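Local atomic coordinates of L-cysteine S-thiosulfotransferase subunit SoxA (Paracoccus denitrificans, PDB entry 2C1D), a protein that joins thiosulfate to a cysteine of the sulfur carrier SoxYZ as the diheme subunit of the SoxAX cytochrome complex, initiating sulfur oxidation. Residues Q85-M90 with S142-G147; M148-K153 with L255-V260. One frame throughout, in Å; residues are numbered along the deposited sequence.

Interaction 1: residues Q85-M90 with S142-G147; sequences QGPESM and SLQSRG. With HEC (heme c), chain I.
Gln144 packs against Pro87, Glu88 and the backbone of Met90 in a partly buried, mostly van der Waals contact, where the turn leaving helix 132-143 meets the loop after helix 80-84 beside a heme c. No direct hydrogen bond crosses it. With CG of Gln144 anti to its carbonyl carbon (chi1 -47°), that methylene comes 3.3 Å from Pro87 O, an oxygen that already accepts the N-H of Met90. The Gln144 side chain crosses that of Pro87 obliquely, and its carboxamide, placed by the bend at chi2, rests against the Pro87 ring and Glu88 CA. An alanine in place of Gln144 would probably open a gap beside Pro87 O and Glu88, since CG and the amide would be gone. A water makes the polar link: it donates to Met90 O (2.8 Å) and accepts from Ser145 OG (2.8 Å). The 87-89 segment is a short 3-10 turn in which Gly86 O is gripped twice, by Ser89 N and by Ser89 OG at 2.8 Å. The end of the Met90 side chain leads away to the porphyrin, its CE 3.7 Å from heme C3A. A heme-lining methionine is carried on the loop that follows a cytochrome c Cys-X-X-Cys-His site, Cys80 to His84.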
ATOM      1  N   GLN A  85      26.803 -11.368  20.311  1.00 28.67           N
ATOM      2  CA  GLN A  85      26.990 -12.782  19.957  1.00 28.73           C
ATOM      3  C   GLN A  85      26.071 -13.218  18.793  1.00 28.54           C
ATOM      4  O   GLN A  85      25.945 -12.481  17.826  1.00 27.39           O
ATOM      5  CB  GLN A  85      26.850 -13.658  21.203  1.00 30.51           C
ATOM      6  CG  GLN A  85      27.924 -13.365  22.249  1.00 33.18           C
ATOM      7  CD  GLN A  85      27.371 -12.695  23.495  1.00 38.69           C
ATOM      8  OE1 GLN A  85      27.070 -11.503  23.483  1.00 39.80           O
ATOM      9  NE2 GLN A  85      27.253 -13.469  24.591  1.00 41.91           N
ATOM     10  N   GLY A  86      25.443 -14.395  18.866  1.00 27.75           N
ATOM     11  CA  GLY A  86      24.536 -14.847  17.823  1.00 28.26           C
ATOM     12  C   GLY A  86      23.368 -13.900  17.605  1.00 28.46           C
ATOM     13  O   GLY A  86      23.000 -13.132  18.503  1.00 27.60           O
ATOM     14  N   PRO A  87      22.765 -13.945  16.425  1.00 28.67           N
ATOM     15  CA  PRO A  87      21.621 -13.058  16.141  1.00 28.37           C
ATOM     16  C   PRO A  87      20.380 -13.465  16.940  1.00 28.02           C
ATOM     17  O   PRO A  87      19.445 -12.667  17.058  1.00 27.24           O
ATOM     18  CB  PRO A  87      21.421 -13.207  14.633  1.00 28.75           C
ATOM     19  CG  PRO A  87      21.919 -14.611  14.318  1.00 30.11           C
ATOM     20  CD  PRO A  87      23.082 -14.842  15.295  1.00 29.25           C
ATOM     21  N   GLU A  88      20.358 -14.688  17.474  1.00 27.85           N
ATOM     22  CA  GLU A  88      19.278 -15.095  18.375  1.00 28.35           C
ATOM     23  C   GLU A  88      19.151 -14.164  19.607  1.00 27.74           C
ATOM     24  O   GLU A  88      18.136 -14.209  20.325  1.00 26.99           O
ATOM     25  CB  GLU A  88      19.380 -16.572  18.785  1.00 30.02           C
ATOM     26  CG  GLU A  88      20.578 -16.967  19.663  1.00 32.59           C
ATOM     27  CD  GLU A  88      21.841 -17.319  18.867  1.00 35.52           C
ATOM     28  OE1 GLU A  88      21.886 -17.089  17.642  1.00 36.03           O
ATOM     29  OE2 GLU A  88      22.801 -17.821  19.488  1.00 38.80           O
ATOM     30  N   SER A  89      20.173 -13.333  19.837  1.00 26.70           N
ATOM     31  CA  SER A  89      20.159 -12.290  20.881  1.00 26.22           C
ATOM     32  C   SER A  89      19.009 -11.319  20.672  1.00 26.11           C
ATOM     33  O   SER A  89      18.536 -10.683  21.614  1.00 27.00           O
ATOM     34  CB  SER A  89      21.495 -11.529  20.889  1.00 25.70           C
ATOM     35  OG  SER A  89      21.755 -10.856  19.674  1.00 26.88           O
ATOM     36  N   MET A  90      18.555 -11.207  19.421  1.00 25.28           N
ATOM     37  CA  MET A  90      17.437 -10.364  19.076  1.00 25.02           C
ATOM     38  C   MET A  90      16.103 -11.094  19.035  1.00 24.68           C
ATOM     39  O   MET A  90      15.133 -10.563  18.498  1.00 23.89           O
ATOM     40  CB  MET A  90      17.714  -9.666  17.751  1.00 24.78           C
ATOM     41  CG  MET A  90      18.944  -8.765  17.780  1.00 25.61           C
ATOM     42  SD  MET A  90      18.705  -7.450  18.996  1.00 27.75           S
ATOM     43  CE  MET A  90      20.458  -7.076  19.547  1.00 31.40           C
ATOM     44  N   SER A 142      14.402 -10.038  11.764  1.00 23.88           N
ATOM     45  CA  SER A 142      12.978 -10.400  11.696  1.00 24.20           C
ATOM     46  C   SER A 142      12.818 -11.901  11.845  1.00 24.14           C
ATOM     47  O   SER A 142      11.906 -12.376  12.534  1.00 23.20           O
ATOM     48  CB  SER A 142      12.316  -9.901  10.404  1.00 24.48           C
ATOM     49  OG  SER A 142      10.936 -10.283  10.365  1.00 24.24           O
ATOM     50  N   LEU A 143      13.749 -12.659  11.276  1.00 24.53           N
ATOM     51  CA  LEU A 143      13.716 -14.123  11.401  1.00 25.06           C
ATOM     52  C   LEU A 143      13.798 -14.635  12.845  1.00 25.14           C
ATOM     53  O   LEU A 143      13.351 -15.729  13.142  1.00 25.07           O
ATOM     54  CB  LEU A 143      14.864 -14.754  10.602  1.00 26.47           C
ATOM     55  CG  LEU A 143      14.794 -16.285  10.370  1.00 31.22           C
ATOM     56  CD1 LEU A 143      13.492 -16.787   9.793  1.00 32.50           C
ATOM     57  CD2 LEU A 143      15.908 -16.765   9.462  1.00 35.58           C
ATOM     58  N   GLN A 144      14.383 -13.844  13.737  1.00 24.69           N
ATOM     59  CA  GLN A 144      14.553 -14.232  15.135  1.00 23.91           C
ATOM     60  C   GLN A 144      13.232 -14.156  15.928  1.00 23.84           C
ATOM     61  O   GLN A 144      13.173 -14.559  17.086  1.00 23.19           O
ATOM     62  CB  GLN A 144      15.654 -13.388  15.781  1.00 23.66           C
ATOM     63  CG  GLN A 144      16.976 -13.260  14.943  1.00 22.63           C
ATOM     64  CD  GLN A 144      17.525 -14.583  14.429  1.00 24.43           C
ATOM     65  OE1 GLN A 144      17.883 -14.717  13.244  1.00 28.64           O
ATOM     66  NE2 GLN A 144      17.614 -15.542  15.299  1.00 20.75           N
ATOM     67  N   SER A 145      12.172 -13.680  15.293  1.00 23.68           N
ATOM     68  CA  SER A 145      10.844 -13.708  15.883  1.00 23.91           C
ATOM     69  C   SER A 145       9.843 -14.511  15.044  1.00 24.26           C
ATOM     70  O   SER A 145       8.641 -14.493  15.300  1.00 23.52           O
ATOM     71  CB  SER A 145      10.331 -12.278  16.043  1.00 24.79           C
ATOM     72  OG  SER A 145      11.052 -11.574  17.022  1.00 22.56           O
ATOM     73  N   ARG A 146      10.308 -15.219  14.030  1.00 24.96           N
ATOM     74  CA  ARG A 146       9.361 -15.960  13.171  1.00 24.83           C
ATOM     75  C   ARG A 146       8.505 -16.946  13.970  1.00 24.85           C
ATOM     76  O   ARG A 146       9.007 -17.695  14.842  1.00 23.59           O
ATOM     77  CB  ARG A 146      10.097 -16.653  12.019  1.00 25.03           C
ATOM     78  CG  ARG A 146       9.217 -17.508  11.111  1.00 24.38           C
ATOM     79  CD  ARG A 146       9.872 -17.903   9.830  1.00 25.67           C
ATOM     80  NE  ARG A 146      10.951 -18.872  10.032  1.00 25.66           N
ATOM     81  CZ  ARG A 146      11.658 -19.412   9.029  1.00 29.01           C
ATOM     82  NH1 ARG A 146      11.408 -19.067   7.777  1.00 28.52           N
ATOM     83  NH2 ARG A 146      12.620 -20.306   9.281  1.00 28.88           N
ATOM     84  N   GLY A 147       7.200 -16.920  13.698  1.00 24.66           N
ATOM     85  CA  GLY A 147       6.243 -17.724  14.430  1.00 25.30           C
ATOM     86  C   GLY A 147       5.675 -17.115  15.697  1.00 26.99           C
ATOM     87  O   GLY A 147       4.651 -17.597  16.227  1.00 27.10           O
TER
HETATM   88 FE   HEC I1291      23.692  -3.257  19.010  1.00 26.59          FE
HETATM   89  CHA HEC I1291      20.978  -2.416  21.058  1.00 26.00           C
HETATM   90  CHB HEC I1291      21.573  -4.340  16.659  1.00 26.08           C
HETATM   91  CHC HEC I1291      26.358  -3.727  16.980  1.00 27.07           C
HETATM   92  CHD HEC I1291      25.785  -2.863  21.708  1.00 26.23           C
HETATM   93  NA  HEC I1291      21.665  -3.371  18.910  1.00 25.26           N
HETATM   94  C1A HEC I1291      20.727  -2.994  19.841  1.00 25.93           C
HETATM   95  C2A HEC I1291      19.426  -3.258  19.302  1.00 24.97           C
HETATM   96  C3A HEC I1291      19.596  -3.788  18.085  1.00 25.94           C
HETATM   97  C4A HEC I1291      21.010  -3.846  17.799  1.00 24.61           C
HETATM   98  CMA HEC I1291      18.502  -4.229  17.106  1.00 26.61           C
HETATM   99  CAA HEC I1291      18.105  -2.968  20.039  1.00 25.93           C
HETATM  100  CBA HEC I1291      17.968  -3.998  21.144  1.00 25.44           C
HETATM  101  CGA HEC I1291      16.822  -3.727  22.107  1.00 26.56           C
HETATM  102  O1A HEC I1291      16.371  -2.570  22.266  1.00 24.75           O
HETATM  103  O2A HEC I1291      16.391  -4.741  22.721  1.00 22.40           O
HETATM  104  NB  HEC I1291      23.926  -3.953  17.149  1.00 27.19           N
HETATM  105  C1B HEC I1291      22.893  -4.259  16.294  1.00 26.44           C
HETATM  106  C2B HEC I1291      23.463  -4.445  14.967  1.00 26.18           C
HETATM  107  C3B HEC I1291      24.789  -4.285  15.055  1.00 25.26           C
HETATM  108  C4B HEC I1291      25.107  -3.971  16.441  1.00 26.65           C
HETATM  109  CMB HEC I1291      22.656  -4.850  13.716  1.00 27.79           C
HETATM  110  CAB HEC I1291      25.820  -4.391  13.884  1.00 27.21           C
HETATM  111  CBB HEC I1291      25.494  -3.562  12.843  1.00 27.52           C
HETATM  112  NC  HEC I1291      25.722  -3.309  19.325  1.00 27.21           N
HETATM  113  C1C HEC I1291      26.644  -3.433  18.310  1.00 28.51           C
HETATM  114  C2C HEC I1291      27.961  -3.343  18.909  1.00 27.94           C
HETATM  115  C3C HEC I1291      27.814  -2.980  20.206  1.00 29.74           C
HETATM  116  C4C HEC I1291      26.390  -3.044  20.496  1.00 27.16           C
HETATM  117  CMC HEC I1291      29.261  -3.272  18.075  1.00 26.44           C
HETATM  118  CAC HEC I1291      28.930  -2.709  21.272  1.00 31.78           C
HETATM  119  CBC HEC I1291      29.908  -1.817  20.994  1.00 32.42           C
HETATM  120  ND  HEC I1291      23.403  -2.726  21.060  1.00 24.45           N
HETATM  121  C1D HEC I1291      24.460  -2.575  21.954  1.00 26.16           C
HETATM  122  C2D HEC I1291      23.953  -2.033  23.199  1.00 25.34           C
HETATM  123  C3D HEC I1291      22.458  -1.867  22.995  1.00 25.40           C
HETATM  124  C4D HEC I1291      22.205  -2.334  21.642  1.00 27.19           C
HETATM  125  CMD HEC I1291      24.727  -1.678  24.483  1.00 27.12           C
HETATM  126  CAD HEC I1291      21.429  -1.326  24.001  1.00 23.59           C
HETATM  127  CBD HEC I1291      20.919  -2.459  24.837  1.00 23.56           C
HETATM  128  CGD HEC I1291      19.786  -2.004  25.754  1.00 23.81           C
HETATM  129  O1D HEC I1291      19.621  -2.614  26.853  1.00 25.33           O
HETATM  130  O2D HEC I1291      19.058  -1.062  25.370  1.00 25.06           O
HETATM  131  O   HOH W   1      13.476 -10.408  16.303  1.00 22.07           O

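Interaction 2: residues M148-K153 with L255-V260; sequences MAVNVK and LSVEGV
Met148 O and Leu255 O each accept a backbone N-H from across the contact, and together they make a single antiparallel beta bridge centred on Ala149 and Ser256, a non-hydrogen-bonded pair with its CA atoms 4.3 Å apart. The bridge joins two loops, one after helix 132-143 and the other after helix 239-251. Val257 N donates to Met148 O at 2.8 Å (angle at H 167°), meeting the oxygen nearly along the C=O axis. Val150 N donates to Leu255 O, likewise at 2.8 Å, also head-on and somewhat more bent at the hydrogen (154°). Each oxygen has a second, softer neighbour: Ser256 CA makes a CA-H...O contact of 3.3 Å with Met148 O, and Ala149 CA makes a longer one with Leu255 O. Further backbone bonds reach outward, among them Val150 with Gly254, Ser256 with Val19 and Val257 with Gly147. Among the buried side chains, Ser256 OG is satisfied by Val19 N near the N terminus, while Glu258 forms a salt bridge to Arg263 and a hydrogen bond to Ser37 OG. Val150 and Val257 close over one flank of the bridge, their side chains at about a right angle. In both, CG2 lies beside the backbone N, which brings Val150 CG2 to 4.0 Å from Val257 CG2 and to 3.3 Å from Leu255 O.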
ATOM      1  N   MET A 148       6.336 -16.075  16.215  1.00 26.47           N
ATOM      2  CA  MET A 148       5.823 -15.362  17.357  1.00 26.47           C
ATOM      3  C   MET A 148       4.697 -14.453  16.935  1.00 25.61           C
ATOM      4  O   MET A 148       4.690 -13.917  15.811  1.00 24.54           O
ATOM      5  CB  MET A 148       6.928 -14.561  18.018  1.00 26.94           C
ATOM      6  CG  MET A 148       8.025 -15.460  18.596  1.00 29.51           C
ATOM      7  SD  MET A 148       9.323 -14.457  19.300  1.00 31.28           S
ATOM      8  CE  MET A 148      10.521 -15.620  19.674  1.00 36.64           C
ATOM      9  N   ALA A 149       3.729 -14.285  17.827  1.00 24.43           N
ATOM     10  CA  ALA A 149       2.623 -13.402  17.556  1.00 24.89           C
ATOM     11  C   ALA A 149       3.090 -11.946  17.578  1.00 24.13           C
ATOM     12  O   ALA A 149       3.778 -11.515  18.511  1.00 24.05           O
ATOM     13  CB  ALA A 149       1.538 -13.598  18.588  1.00 26.07           C
ATOM     14  N   VAL A 150       2.761 -11.221  16.521  1.00 23.93           N
ATOM     15  CA  VAL A 150       2.842  -9.761  16.510  1.00 24.42           C
ATOM     16  C   VAL A 150       2.063  -9.279  17.717  1.00 25.14           C
ATOM     17  O   VAL A 150       0.919  -9.686  17.959  1.00 24.54           O
ATOM     18  CB  VAL A 150       2.216  -9.153  15.214  1.00 24.68           C
ATOM     19  CG1 VAL A 150       2.076  -7.625  15.313  1.00 24.03           C
ATOM     20  CG2 VAL A 150       3.019  -9.533  13.986  1.00 24.49           C
ATOM     21  N   ASN A 151       2.703  -8.424  18.478  1.00 25.98           N
ATOM     22  CA  ASN A 151       2.161  -7.934  19.720  1.00 26.42           C
ATOM     23  C   ASN A 151       2.736  -6.555  19.966  1.00 26.24           C
ATOM     24  O   ASN A 151       3.584  -6.353  20.820  1.00 26.21           O
ATOM     25  CB  ASN A 151       2.547  -8.875  20.871  1.00 27.13           C
ATOM     26  CG  ASN A 151       1.925  -8.467  22.187  1.00 28.00           C
ATOM     27  OD1 ASN A 151       0.895  -7.800  22.215  1.00 32.16           O
ATOM     28  ND2 ASN A 151       2.558  -8.849  23.282  1.00 29.03           N
ATOM     29  N   VAL A 152       2.263  -5.592  19.214  1.00 26.71           N
ATOM     30  CA  VAL A 152       2.720  -4.237  19.440  1.00 27.08           C
ATOM     31  C   VAL A 152       1.771  -3.502  20.387  1.00 26.56           C
ATOM     32  O   VAL A 152       0.529  -3.550  20.261  1.00 26.15           O
ATOM     33  CB  VAL A 152       3.059  -3.432  18.133  1.00 28.56           C
ATOM     34  CG1 VAL A 152       3.148  -4.314  16.916  1.00 29.00           C
ATOM     35  CG2 VAL A 152       2.201  -2.226  17.934  1.00 30.01           C
ATOM     36  N   LYS A 153       2.401  -2.842  21.341  1.00 26.35           N
ATOM     37  CA  LYS A 153       1.751  -2.028  22.346  1.00 26.83           C
ATOM     38  C   LYS A 153       1.241  -0.709  21.740  1.00 26.66           C
ATOM     39  O   LYS A 153       1.945  -0.027  21.025  1.00 25.48           O
ATOM     40  CB  LYS A 153       2.752  -1.776  23.487  1.00 27.09           C
ATOM     41  CG  LYS A 153       2.242  -0.911  24.663  1.00 28.59           C
ATOM     42  CD  LYS A 153       3.324  -0.839  25.774  1.00 30.61           C
ATOM     43  CE  LYS A 153       2.832  -0.175  27.060  1.00 31.74           C
ATOM     44  NZ  LYS A 153       2.184   1.095  26.785  1.00 32.21           N
ATOM     45  N   LEU A 255      -1.549 -11.974  14.404  1.00 27.48           N
ATOM     46  CA  LEU A 255      -0.902 -12.705  13.317  1.00 27.88           C
ATOM     47  C   LEU A 255       0.547 -12.997  13.708  1.00 27.71           C
ATOM     48  O   LEU A 255       1.146 -12.256  14.502  1.00 29.03           O
ATOM     49  CB  LEU A 255      -0.939 -11.899  12.015  1.00 27.85           C
ATOM     50  CG  LEU A 255      -2.317 -11.641  11.408  1.00 28.60           C
ATOM     51  CD1 LEU A 255      -2.236 -10.532  10.385  1.00 27.55           C
ATOM     52  CD2 LEU A 255      -2.893 -12.904  10.780  1.00 30.19           C
ATOM     53  N   SER A 256       1.124 -14.053  13.149  1.00 26.62           N
ATOM     54  CA  SER A 256       2.524 -14.337  13.374  1.00 26.02           C
ATOM     55  C   SER A 256       3.448 -13.443  12.544  1.00 25.12           C
ATOM     56  O   SER A 256       3.179 -13.049  11.393  1.00 25.82           O
ATOM     57  CB  SER A 256       2.883 -15.803  13.055  1.00 26.45           C
ATOM     58  OG  SER A 256       2.104 -16.736  13.790  1.00 26.37           O
ATOM     59  N   VAL A 257       4.592 -13.175  13.124  1.00 24.55           N
ATOM     60  CA  VAL A 257       5.712 -12.695  12.368  1.00 23.44           C
ATOM     61  C   VAL A 257       6.064 -13.788  11.350  1.00 23.73           C
ATOM     62  O   VAL A 257       6.394 -14.903  11.737  1.00 23.81           O
ATOM     63  CB  VAL A 257       6.903 -12.427  13.292  1.00 22.78           C
ATOM     64  CG1 VAL A 257       8.099 -12.059  12.494  1.00 23.02           C
ATOM     65  CG2 VAL A 257       6.584 -11.295  14.256  1.00 23.31           C
ATOM     66  N   GLU A 258       6.025 -13.464  10.064  1.00 23.74           N
ATOM     67  CA  GLU A 258       6.363 -14.441   9.021  1.00 23.97           C
ATOM     68  C   GLU A 258       7.873 -14.657   8.880  1.00 24.13           C
ATOM     69  O   GLU A 258       8.298 -15.705   8.378  1.00 24.89           O
ATOM     70  CB  GLU A 258       5.698 -14.057   7.690  1.00 24.37           C
ATOM     71  CG  GLU A 258       4.174 -14.135   7.821  1.00 24.74           C
ATOM     72  CD  GLU A 258       3.372 -13.784   6.581  1.00 25.58           C
ATOM     73  OE1 GLU A 258       3.854 -13.903   5.434  1.00 25.42           O
ATOM     74  OE2 GLU A 258       2.186 -13.421   6.761  1.00 26.68           O
ATOM     75  N   GLY A 259       8.665 -13.707   9.378  1.00 23.67           N
ATOM     76  CA  GLY A 259      10.113 -13.700   9.209  1.00 24.02           C
ATOM     77  C   GLY A 259      10.461 -12.902   7.985  1.00 24.25           C
ATOM     78  O   GLY A 259      10.653 -11.701   8.064  1.00 24.30           O
ATOM     79  N   VAL A 260      10.542 -13.574   6.842  1.00 24.96           N
ATOM     80  CA  VAL A 260      10.666 -12.896   5.556  1.00 25.55           C
ATOM     81  C   VAL A 260       9.656 -13.500   4.595  1.00 25.75           C
ATOM     82  O   VAL A 260       9.704 -14.698   4.296  1.00 26.07           O
ATOM     83  CB  VAL A 260      12.105 -12.969   4.931  1.00 26.20           C
ATOM     84  CG1 VAL A 260      13.049 -11.975   5.589  1.00 27.17           C
ATOM     85  CG2 VAL A 260      12.679 -14.397   4.954  1.00 24.98           C
TER

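From the N terminus, the chain passes strand 16-22 and helix 80-84 before reaching 85-90. Interaction 1 then closes a 51-residue loop, holding helix 110-122 and most of helix 132-143, when 142-147 returns to 85-90. Interaction 2 opens immediately afterwards at 148-153 and closes at 255-260 over 101 residues that include the second heme-binding helix, 180-184, and helix 239-251. The loops therefore follow in series, neither nested nor crossed. They still touch: Gly147 N lies 2.9 Å from Val257 O and Ser142 OG 2.7 Å from Gly259 O, both probable hydrogen bonds. Through 142-153 the chain after helix 132-143 is tied to the loop that follows helix 239-251.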